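Local coordinates for protein Moesin/ezrin/radixin homolog 2 (Drosophila melanogaster, PDB 7EDR) that probably acts at the membrane-cytoskeleton interface through its lipid-binding FERM domain, which in the closed conformation is bound by its own C-terminal domain, at residues W43-Y49 with F81-F87; N55-K60 with D276-M282; S125-A129 with L155-V160. Numbering follows the deposited sequence.

Overall arrangement
Interaction 1 lies in the ubiquitin-like lobe of the FERM domain, and interaction 2 joins that lobe to the PH-like lobe, whereas interaction 3 lies within the helical central lobe. The first two have centres 13 Å apart and share a sheet: strand 45-50 pairs with strand 78-85 in interaction 1 and with strand 56-58, the edge strand that interaction 2 sets against helix 277-297. Their segments alternate along the chain. Interaction 3, 26 Å from interaction 1 and 32 Å from interaction 2 between centres, follows interaction 1 in sequence and is nested inside the long loop closed by interaction 2. Together they sample two lobe interiors and one interface of the three-lobed FERM cloverleaf.

Interaction 1: residues W43-Y49 with F81-F87; sequences WYFGLQY and FSFYAKF
Antiparallel beta pairing joins strand 45-49 to strand 81-85 inside the mixed sheet of the ubiquitin-like FERM lobe, where 78-85 is the central strand. The short axes approach to 4.5 Å at 146°. Gly46-Tyr84 and Gln48-Ser82 are hydrogen-bonded pairs: Gly46 N to Tyr84 O 3.0 Å, Tyr84 N to Gly46 O 3.2 Å, Gln48 N to Ser82 O 2.8 Å and Ser82 N to Gln48 O 2.9 Å. Phe45-Ala85 and Leu47-Phe83 are the non-hydrogen-bonded pairs, with CA atoms 4.3 and 4.9 Å apart. Leu47 (m,t) and Phe83 (chi1 t) point to the same face, onto helix 26-37, the helix a ubiquitin-like sheet packs against; Leu47 CD2 lies 3.9 Å from Phe83 CD1. The Phe45 and Phe83 rings are nearly parallel but slid apart, centroids 5.2 Å, and Phe45 also meets Phe105 of helix 99-114 in the central lobe. At the other end, Phe81 turns its edge to the face of Tyr49 in an offset T-shaped pair, centroids 5.7 Å. Next to the Phe45-Ala85 pair, Tyr44 O is a bifurcated acceptor: it takes Lys86 N at 2.6 Å and Phe87 N at 3.0 Å.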
loop_
_atom_site.group_PDB
_atom_site.type_symbol
_atom_site.label_atom_id
_atom_site.label_comp_id
_atom_site.label_asym_id
_atom_site.label_seq_id
_atom_site.Cartn_x
_atom_site.Cartn_y
_atom_site.Cartn_z
ATOM N N TRP C 43 4.652 -17.377 7.285
ATOM C CA TRP C 43 3.497 -17.306 8.174
ATOM C C TRP C 43 2.462 -18.401 7.905
ATOM O O TRP C 43 1.700 -18.756 8.816
ATOM C CB TRP C 43 2.851 -15.925 8.063
ATOM C CG TRP C 43 2.989 -15.266 6.725
ATOM C CD1 TRP C 43 2.197 -15.459 5.631
ATOM C CD2 TRP C 43 3.961 -14.285 6.350
ATOM N NE1 TRP C 43 2.623 -14.665 4.594
ATOM C CE2 TRP C 43 3.704 -13.934 5.009
ATOM C CE3 TRP C 43 5.015 -13.659 7.023
ATOM C CZ2 TRP C 43 4.471 -12.989 4.322
ATOM C CZ3 TRP C 43 5.786 -12.725 6.335
ATOM C CH2 TRP C 43 5.509 -12.403 4.996
ATOM N N TYR C 44 2.419 -18.954 6.694
ATOM C CA TYR C 44 1.470 -20.018 6.412
ATOM C C TYR C 44 1.880 -21.358 7.022
ATOM O O TYR C 44 1.039 -22.268 7.110
ATOM C CB TYR C 44 1.302 -20.192 4.897
ATOM C CG TYR C 44 0.903 -18.940 4.126
ATOM C CD1 TYR C 44 -0.361 -18.370 4.281
ATOM C CD2 TYR C 44 1.780 -18.347 3.219
ATOM C CE1 TYR C 44 -0.728 -17.241 3.576
ATOM C CE2 TYR C 44 1.421 -17.220 2.504
ATOM C CZ TYR C 44 0.160 -16.664 2.686
ATOM O OH TYR C 44 -0.223 -15.532 1.973
ATOM N N PHE C 45 3.135 -21.508 7.452
ATOM C CA PHE C 45 3.728 -22.835 7.564
ATOM C C PHE C 45 4.016 -23.204 9.014
ATOM O O PHE C 45 4.058 -22.350 9.906
ATOM C CB PHE C 45 5.001 -22.926 6.709
ATOM C CG PHE C 45 4.734 -22.865 5.215
ATOM C CD1 PHE C 45 4.756 -21.655 4.541
ATOM C CD2 PHE C 45 4.428 -24.012 4.500
ATOM C CE1 PHE C 45 4.494 -21.590 3.184
ATOM C CE2 PHE C 45 4.160 -23.960 3.148
ATOM C CZ PHE C 45 4.197 -22.744 2.486
ATOM N N GLY C 46 4.200 -24.506 9.240
ATOM C CA GLY C 46 4.481 -25.033 10.565
ATOM C C GLY C 46 5.123 -26.407 10.501
ATOM O O GLY C 46 5.161 -27.063 9.455
ATOM N N LEU C 47 5.637 -26.841 11.650
ATOM C CA LEU C 47 6.299 -28.135 11.779
ATOM C C LEU C 47 5.377 -29.063 12.557
ATOM O O LEU C 47 5.107 -28.830 13.743
ATOM C CB LEU C 47 7.657 -27.993 12.463
ATOM C CG LEU C 47 8.695 -27.275 11.602
ATOM C CD1 LEU C 47 9.758 -26.595 12.457
ATOM C CD2 LEU C 47 9.337 -28.240 10.620
ATOM N N GLN C 48 4.895 -30.108 11.888
ATOM C CA GLN C 48 3.944 -31.036 12.478
ATOM C C GLN C 48 4.643 -32.334 12.871
ATOM O O GLN C 48 5.620 -32.753 12.235
ATOM C CB GLN C 48 2.797 -31.315 11.508
ATOM C CG GLN C 48 1.640 -32.037 12.132
ATOM C CD GLN C 48 0.474 -32.207 11.176
ATOM O OE1 GLN C 48 0.508 -33.065 10.302
ATOM N NE2 GLN C 48 -0.563 -31.402 11.344
ATOM N N TYR C 49 4.155 -32.952 13.946
ATOM C CA TYR C 49 4.754 -34.183 14.457
ATOM C C TYR C 49 3.737 -34.933 15.307
ATOM O O TYR C 49 2.701 -34.393 15.699
ATOM C CB TYR C 49 6.019 -33.907 15.284
ATOM C CG TYR C 49 5.753 -33.207 16.591
ATOM C CD1 TYR C 49 5.505 -31.838 16.631
ATOM C CD2 TYR C 49 5.748 -33.910 17.788
ATOM C CE1 TYR C 49 5.261 -31.187 17.833
ATOM C CE2 TYR C 49 5.504 -33.268 18.992
ATOM C CZ TYR C 49 5.257 -31.908 19.006
ATOM O OH TYR C 49 5.021 -31.254 20.195
ATOM N N PHE C 81 9.718 -34.379 11.587
ATOM C CA PHE C 81 8.691 -33.374 11.388
ATOM C C PHE C 81 8.258 -33.334 9.929
ATOM O O PHE C 81 9.054 -33.586 9.012
ATOM C CB PHE C 81 9.199 -31.990 11.797
ATOM C CG PHE C 81 9.681 -31.910 13.215
ATOM C CD1 PHE C 81 8.779 -31.747 14.256
ATOM C CD2 PHE C 81 11.036 -31.986 13.510
ATOM C CE1 PHE C 81 9.215 -31.662 15.568
ATOM C CE2 PHE C 81 11.482 -31.895 14.820
ATOM C CZ PHE C 81 10.569 -31.729 15.853
ATOM N N SER C 82 6.993 -32.991 9.724
ATOM C CA SER C 82 6.488 -32.596 8.414
ATOM C C SER C 82 6.349 -31.076 8.347
ATOM O O SER C 82 5.803 -30.454 9.270
ATOM C CB SER C 82 5.141 -33.255 8.139
ATOM O OG SER C 82 5.250 -34.649 8.271
ATOM N N PHE C 83 6.827 -30.485 7.255
ATOM C CA PHE C 83 6.673 -29.057 6.987
ATOM C C PHE C 83 5.456 -28.862 6.083
ATOM O O PHE C 83 5.489 -29.238 4.904
ATOM C CB PHE C 83 7.937 -28.506 6.337
ATOM C CG PHE C 83 7.993 -27.010 6.284
ATOM C CD1 PHE C 83 8.295 -26.276 7.421
ATOM C CD2 PHE C 83 7.780 -26.334 5.091
ATOM C CE1 PHE C 83 8.373 -24.897 7.367
ATOM C CE2 PHE C 83 7.854 -24.946 5.032
ATOM C CZ PHE C 83 8.150 -24.229 6.159
ATOM N N TYR C 84 4.390 -28.279 6.640
ATOM C CA TYR C 84 3.086 -28.149 5.984
ATOM C C TYR C 84 2.599 -26.708 6.039
ATOM O O TYR C 84 2.897 -25.972 6.983
ATOM C CB TYR C 84 1.961 -28.976 6.659
ATOM C CG TYR C 84 2.011 -30.458 6.518
ATOM C CD1 TYR C 84 2.280 -31.052 5.292
ATOM C CD2 TYR C 84 1.752 -31.284 7.615
ATOM C CE1 TYR C 84 2.316 -32.450 5.155
ATOM C CE2 TYR C 84 1.780 -32.678 7.493
ATOM C CZ TYR C 84 2.066 -33.256 6.255
ATOM O OH TYR C 84 2.103 -34.632 6.114
ATOM N N ALA C 85 1.782 -26.334 5.060
ATOM C CA ALA C 85 0.956 -25.148 5.218
ATOM C C ALA C 85 -0.083 -25.434 6.287
ATOM O O ALA C 85 -0.843 -26.403 6.177
ATOM C CB ALA C 85 0.274 -24.766 3.909
ATOM N N LYS C 86 -0.091 -24.608 7.335
ATOM C CA LYS C 86 -1.113 -24.694 8.370
ATOM C C LYS C 86 -2.258 -23.720 8.107
ATOM O O LYS C 86 -3.397 -23.959 8.550
ATOM C CB LYS C 86 -0.470 -24.432 9.738
ATOM C CG LYS C 86 -1.398 -24.512 10.932
ATOM C CD LYS C 86 -0.577 -24.334 12.199
ATOM C CE LYS C 86 -1.425 -24.485 13.437
ATOM N NZ LYS C 86 -0.590 -24.239 14.641
ATOM N N PHE C 87 -1.966 -22.642 7.376
ATOM C CA PHE C 87 -2.921 -21.600 7.039
ATOM C C PHE C 87 -2.905 -21.390 5.535
ATOM O O PHE C 87 -1.875 -21.590 4.871
ATOM C CB PHE C 87 -2.597 -20.281 7.768
ATOM C CG PHE C 87 -2.442 -20.452 9.242
ATOM C CD1 PHE C 87 -1.180 -20.504 9.815
ATOM C CD2 PHE C 87 -3.568 -20.607 10.061
ATOM C CE1 PHE C 87 -1.022 -20.692 11.204
ATOM C CE2 PHE C 87 -3.428 -20.797 11.452
ATOM C CZ PHE C 87 -2.149 -20.838 12.022
#

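Interaction 2: residues N55-K60 with D276-M282; sequences NVSWLK and DLHINKM
His278, in the first turn of helix 277-282, lays its imidazole face under the side chain of Asn55: Asn55 CB sits 3.6 Å from the ring centroid, 9° off the normal, a CH-pi contact. With chi1 t and chi2 82°, the ring directs NE2 at the backbone of strand 56-58, donating a hydrogen bond to Val56 O at 2.9 Å and 165°. One turn further on, Met282 (chi1 and chi2 both m) reaches the same strand with CE, 3.1 Å from Val56 O and 3.4 Å from Trp58 CD1. The strand and helix axes run 9.8 Å apart at 31°, so side chains, chiefly His278 and Met282 on the helix and Asn55 on the strand side, bridge the gap, with CA atoms 7.5 Å apart for Asn55-His278 and 7.8 Å for Ser57-Met282. Asp276 N-caps the helix through its OD2, which accepts from His278 N at 2.9 Å. Lys60 NZ and Lys281 NZ, like charges, lie 4.1 Å apart; Lys281 also has a long, weak ion pair with Asp285. On its other edge strand 56-58 pairs with strand 45-50. The surface contact buries 292 Å² and is a strand-to-helix interface between the ubiquitin-like and PH-like lobes of the FERM cloverleaf.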
loop_
_atom_site.group_PDB
_atom_site.type_symbol
_atom_site.label_atom_id
_atom_site.label_comp_id
_atom_site.label_asym_id
_atom_site.label_seq_id
_atom_site.Cartn_x
_atom_site.Cartn_y
_atom_site.Cartn_z
ATOM N N ASN C 55 -0.804 -37.924 19.557
ATOM C CA ASN C 55 -1.512 -36.718 19.162
ATOM C C ASN C 55 -0.672 -35.979 18.134
ATOM O O ASN C 55 0.533 -35.776 18.338
ATOM C CB ASN C 55 -1.807 -35.827 20.371
ATOM C CG ASN C 55 -2.944 -36.369 21.223
ATOM O OD1 ASN C 55 -3.844 -37.045 20.710
ATOM N ND2 ASN C 55 -2.914 -36.077 22.519
ATOM N N VAL C 56 -1.304 -35.610 17.024
ATOM C CA VAL C 56 -0.659 -34.808 15.993
ATOM C C VAL C 56 -0.596 -33.359 16.475
ATOM O O VAL C 56 -1.619 -32.756 16.817
ATOM C CB VAL C 56 -1.404 -34.941 14.660
ATOM C CG1 VAL C 56 -0.870 -33.981 13.643
ATOM C CG2 VAL C 56 -1.265 -36.368 14.133
ATOM N N SER C 57 0.613 -32.813 16.545
ATOM C CA SER C 57 0.855 -31.502 17.118
ATOM C C SER C 57 1.689 -30.663 16.154
ATOM O O SER C 57 2.295 -31.170 15.205
ATOM C CB SER C 57 1.577 -31.613 18.474
ATOM O OG SER C 57 0.895 -32.491 19.354
ATOM N N TRP C 58 1.722 -29.360 16.420
ATOM C CA TRP C 58 2.593 -28.427 15.727
ATOM C C TRP C 58 3.690 -27.984 16.680
ATOM O O TRP C 58 3.440 -27.804 17.874
ATOM C CB TRP C 58 1.815 -27.211 15.226
ATOM C CG TRP C 58 0.754 -27.535 14.238
ATOM C CD1 TRP C 58 -0.569 -27.791 14.498
ATOM C CD2 TRP C 58 0.913 -27.636 12.818
ATOM N NE1 TRP C 58 -1.241 -28.039 13.314
ATOM C CE2 TRP C 58 -0.351 -27.951 12.274
ATOM C CE3 TRP C 58 1.997 -27.473 11.951
ATOM C CZ2 TRP C 58 -0.554 -28.116 10.907
ATOM C CZ3 TRP C 58 1.791 -27.641 10.587
ATOM C CH2 TRP C 58 0.522 -27.961 10.082
ATOM N N LEU C 59 4.903 -27.812 16.155
ATOM C CA LEU C 59 6.025 -27.412 16.996
ATOM C C LEU C 59 5.805 -25.995 17.521
ATOM O O LEU C 59 5.410 -25.102 16.765
ATOM C CB LEU C 59 7.331 -27.494 16.201
ATOM C CG LEU C 59 8.662 -27.521 16.966
ATOM C CD1 LEU C 59 8.693 -28.655 17.987
ATOM C CD2 LEU C 59 9.793 -27.674 15.986
ATOM N N LYS C 60 6.044 -25.792 18.819
ATOM C CA LYS C 60 5.986 -24.455 19.407
ATOM C C LYS C 60 7.309 -23.728 19.205
ATOM O O LYS C 60 8.386 -24.329 19.255
ATOM C CB LYS C 60 5.643 -24.533 20.895
ATOM C CG LYS C 60 4.154 -24.810 21.166
ATOM C CD LYS C 60 3.948 -25.423 22.551
ATOM C CE LYS C 60 2.517 -25.237 23.069
ATOM N NZ LYS C 60 2.482 -24.429 24.339
ATOM N N ASP C 276 -12.197 -33.736 22.891
ATOM C CA ASP C 276 -10.794 -34.032 23.150
ATOM C C ASP C 276 -10.078 -32.721 23.434
ATOM O O ASP C 276 -10.102 -31.807 22.611
ATOM C CB ASP C 276 -10.151 -34.796 21.982
ATOM C CG ASP C 276 -8.606 -34.941 22.103
ATOM O OD1 ASP C 276 -7.982 -35.342 21.090
ATOM O OD2 ASP C 276 -7.990 -34.667 23.157
ATOM N N LEU C 277 -9.465 -32.628 24.615
ATOM C CA LEU C 277 -8.799 -31.395 25.019
ATOM C C LEU C 277 -7.670 -31.036 24.070
ATOM O O LEU C 277 -7.478 -29.856 23.754
ATOM C CB LEU C 277 -8.264 -31.518 26.448
ATOM C CG LEU C 277 -9.319 -32.026 27.408
ATOM C CD1 LEU C 277 -8.726 -32.311 28.794
ATOM C CD2 LEU C 277 -10.449 -31.020 27.500
ATOM N N HIS C 278 -6.893 -32.027 23.626
ATOM C CA HIS C 278 -5.811 -31.719 22.695
ATOM C C HIS C 278 -6.353 -31.068 21.430
ATOM O O HIS C 278 -5.862 -30.017 21.000
ATOM C CB HIS C 278 -5.010 -32.966 22.328
ATOM C CG HIS C 278 -3.959 -32.699 21.294
ATOM N ND1 HIS C 278 -2.728 -32.163 21.610
ATOM C CD2 HIS C 278 -3.976 -32.830 19.944
ATOM C CE1 HIS C 278 -2.021 -32.003 20.504
ATOM N NE2 HIS C 278 -2.755 -32.400 19.479
ATOM N N ILE C 279 -7.368 -31.686 20.822
ATOM C CA ILE C 279 -8.066 -31.075 19.695
ATOM C C ILE C 279 -8.519 -29.663 20.029
ATOM O O ILE C 279 -8.562 -28.794 19.149
ATOM C CB ILE C 279 -9.256 -31.961 19.272
ATOM C CG1 ILE C 279 -8.749 -33.247 18.616
ATOM C CG2 ILE C 279 -10.202 -31.198 18.341
ATOM C CD1 ILE C 279 -7.919 -33.007 17.373
ATOM N N ASN C 280 -8.843 -29.400 21.299
ATOM C CA ASN C 280 -9.371 -28.088 21.651
ATOM C C ASN C 280 -8.281 -27.034 21.625
ATOM O O ASN C 280 -8.512 -25.908 21.175
ATOM C CB ASN C 280 -10.047 -28.148 23.009
ATOM C CG ASN C 280 -11.378 -28.851 22.939
ATOM O OD1 ASN C 280 -11.804 -29.278 21.859
ATOM N ND2 ASN C 280 -12.041 -28.992 24.082
ATOM N N LYS C 281 -7.087 -27.387 22.085
ATOM C CA LYS C 281 -5.956 -26.489 21.927
ATOM C C LYS C 281 -5.670 -26.223 20.448
ATOM O O LYS C 281 -5.382 -25.082 20.062
ATOM C CB LYS C 281 -4.736 -27.074 22.637
ATOM C CG LYS C 281 -3.561 -26.144 22.648
ATOM C CD LYS C 281 -3.948 -24.794 23.235
ATOM C CE LYS C 281 -2.874 -23.748 22.950
ATOM N NZ LYS C 281 -1.511 -24.276 23.258
ATOM N N MET C 282 -5.767 -27.263 19.601
ATOM C CA MET C 282 -5.547 -27.087 18.168
ATOM C C MET C 282 -6.610 -26.194 17.553
ATOM O O MET C 282 -6.333 -25.451 16.606
ATOM C CB MET C 282 -5.545 -28.440 17.447
ATOM C CG MET C 282 -4.641 -29.475 18.059
ATOM S SD MET C 282 -2.927 -28.919 18.047
ATOM C CE MET C 282 -2.389 -29.726 16.542
#

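Interaction 3: residues S125-A129 with L155-V160; sequences SVLLA and LLPKGV
In the all-helical central lobe of the FERM domain, helix 122-137 packs one side of its 125-129 turn against the linker that leads from helix 152-155 into helix 158-161. Ser125, Ala129 and Leu156 lose the most surface here. Ser125 and Ala129, one helical turn apart and joined by Ala129 N to Ser125 O at 2.9 Å, both point toward the linker; their small side chains let the backbones come close, with CA atoms 6.2 Å apart for Ser125-Leu156 and 5.5 Å for Ala129-Leu155. Leu156, extended at -122/141 and m,t, brings CD2 to 3.4 Å from Ser125 O and 3.9 Å from Ala129 CB, while Ala129 CB is 4.0 Å from Leu155 CB. Ser125 CB also meets Pro157 CD at 3.7 Å, and its OG lies 3.6 Å from Val160 CG2, although that hydroxyl has its polar partner at Pro122 O. Pro157 occupies the N-cap position of the next helix, whose Val160 N bonds Pro157 O at 2.8 Å. Trp171 of helix 168-179 packs on Val126, Leu156 and Val160. The direct contacts are van der Waals; one water makes a polar link, donating to Ser125 O at 3.1 Å and to Leu155 O at 2.5 Å.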
loop_
_atom_site.group_PDB
_atom_site.type_symbol
_atom_site.label_atom_id
_atom_site.label_comp_id
_atom_site.label_asym_id
_atom_site.label_seq_id
_atom_site.Cartn_x
_atom_site.Cartn_y
_atom_site.Cartn_z
ATOM N N SER C 125 -11.587 -32.860 -11.569
ATOM C CA SER C 125 -10.393 -33.675 -11.366
ATOM C C SER C 125 -9.660 -33.944 -12.676
ATOM O O SER C 125 -8.436 -34.106 -12.672
ATOM C CB SER C 125 -10.757 -35.002 -10.698
ATOM O OG SER C 125 -11.544 -35.809 -11.564
ATOM N N VAL C 126 -10.378 -34.004 -13.801
ATOM C CA VAL C 126 -9.686 -34.189 -15.072
ATOM C C VAL C 126 -8.901 -32.940 -15.426
ATOM O O VAL C 126 -7.739 -33.017 -15.849
ATOM C CB VAL C 126 -10.667 -34.570 -16.197
ATOM C CG1 VAL C 126 -9.942 -34.565 -17.535
ATOM C CG2 VAL C 126 -11.269 -35.924 -15.932
ATOM N N LEU C 127 -9.516 -31.767 -15.262
ATOM C CA LEU C 127 -8.798 -30.519 -15.509
ATOM C C LEU C 127 -7.559 -30.412 -14.622
ATOM O O LEU C 127 -6.449 -30.160 -15.107
ATOM C CB LEU C 127 -9.734 -29.337 -15.287
ATOM C CG LEU C 127 -9.085 -27.949 -15.284
ATOM C CD1 LEU C 127 -8.345 -27.722 -16.575
ATOM C CD2 LEU C 127 -10.159 -26.921 -15.129
ATOM N N LEU C 128 -7.731 -30.624 -13.315
ATOM C CA LEU C 128 -6.587 -30.609 -12.411
ATOM C C LEU C 128 -5.523 -31.591 -12.870
ATOM O O LEU C 128 -4.319 -31.301 -12.809
ATOM C CB LEU C 128 -7.044 -30.935 -10.985
ATOM C CG LEU C 128 -7.989 -29.881 -10.399
ATOM C CD1 LEU C 128 -8.487 -30.317 -9.052
ATOM C CD2 LEU C 128 -7.248 -28.571 -10.302
ATOM N N ALA C 129 -5.950 -32.759 -13.351
ATOM C CA ALA C 129 -4.988 -33.756 -13.780
ATOM C C ALA C 129 -4.212 -33.262 -14.991
ATOM O O ALA C 129 -2.989 -33.435 -15.062
ATOM C CB ALA C 129 -5.695 -35.079 -14.069
ATOM N N LEU C 155 -3.534 -40.037 -11.315
ATOM C CA LEU C 155 -3.881 -38.660 -11.622
ATOM C C LEU C 155 -5.277 -38.302 -11.151
ATOM O O LEU C 155 -5.585 -37.113 -11.010
ATOM C CB LEU C 155 -3.764 -38.403 -13.135
ATOM C CG LEU C 155 -2.354 -38.512 -13.738
ATOM C CD1 LEU C 155 -2.421 -38.707 -15.235
ATOM C CD2 LEU C 155 -1.510 -37.265 -13.416
ATOM N N LEU C 156 -6.103 -39.302 -10.858
ATOM C CA LEU C 156 -7.465 -39.044 -10.493
ATOM C C LEU C 156 -7.759 -39.609 -9.116
ATOM O O LEU C 156 -7.250 -40.681 -8.761
ATOM C CB LEU C 156 -8.426 -39.653 -11.523
ATOM C CG LEU C 156 -8.305 -39.001 -12.902
ATOM C CD1 LEU C 156 -9.259 -39.642 -13.920
ATOM C CD2 LEU C 156 -8.528 -37.478 -12.802
ATOM N N PRO C 157 -8.545 -38.901 -8.308
ATOM C CA PRO C 157 -9.045 -39.492 -7.062
ATOM C C PRO C 157 -9.751 -40.818 -7.338
ATOM O O PRO C 157 -10.528 -40.951 -8.291
ATOM C CB PRO C 157 -10.025 -38.435 -6.534
ATOM C CG PRO C 157 -9.686 -37.181 -7.241
ATOM C CD PRO C 157 -9.078 -37.552 -8.553
ATOM N N LYS C 158 -9.491 -41.810 -6.487
ATOM C CA LYS C 158 -10.149 -43.103 -6.672
ATOM C C LYS C 158 -11.668 -42.980 -6.625
ATOM O O LYS C 158 -12.368 -43.720 -7.323
ATOM C CB LYS C 158 -9.662 -44.107 -5.630
ATOM C CG LYS C 158 -10.301 -45.469 -5.789
ATOM C CD LYS C 158 -9.496 -46.581 -5.132
ATOM C CE LYS C 158 -10.003 -47.943 -5.592
ATOM N NZ LYS C 158 -11.418 -48.171 -5.160
ATOM N N GLY C 159 -12.200 -42.045 -5.831
ATOM C CA GLY C 159 -13.634 -41.822 -5.829
ATOM C C GLY C 159 -14.177 -41.344 -7.160
ATOM O O GLY C 159 -15.381 -41.483 -7.424
ATOM N N VAL C 160 -13.327 -40.757 -7.999
ATOM C CA VAL C 160 -13.763 -40.394 -9.340
ATOM C C VAL C 160 -13.848 -41.630 -10.222
ATOM O O VAL C 160 -14.895 -41.927 -10.806
ATOM C CB VAL C 160 -12.827 -39.332 -9.940
ATOM C CG1 VAL C 160 -13.149 -39.107 -11.428
ATOM C CG2 VAL C 160 -12.997 -38.063 -9.188
HETATM O O HOH W 1 -6.975 -35.216 -10.201
#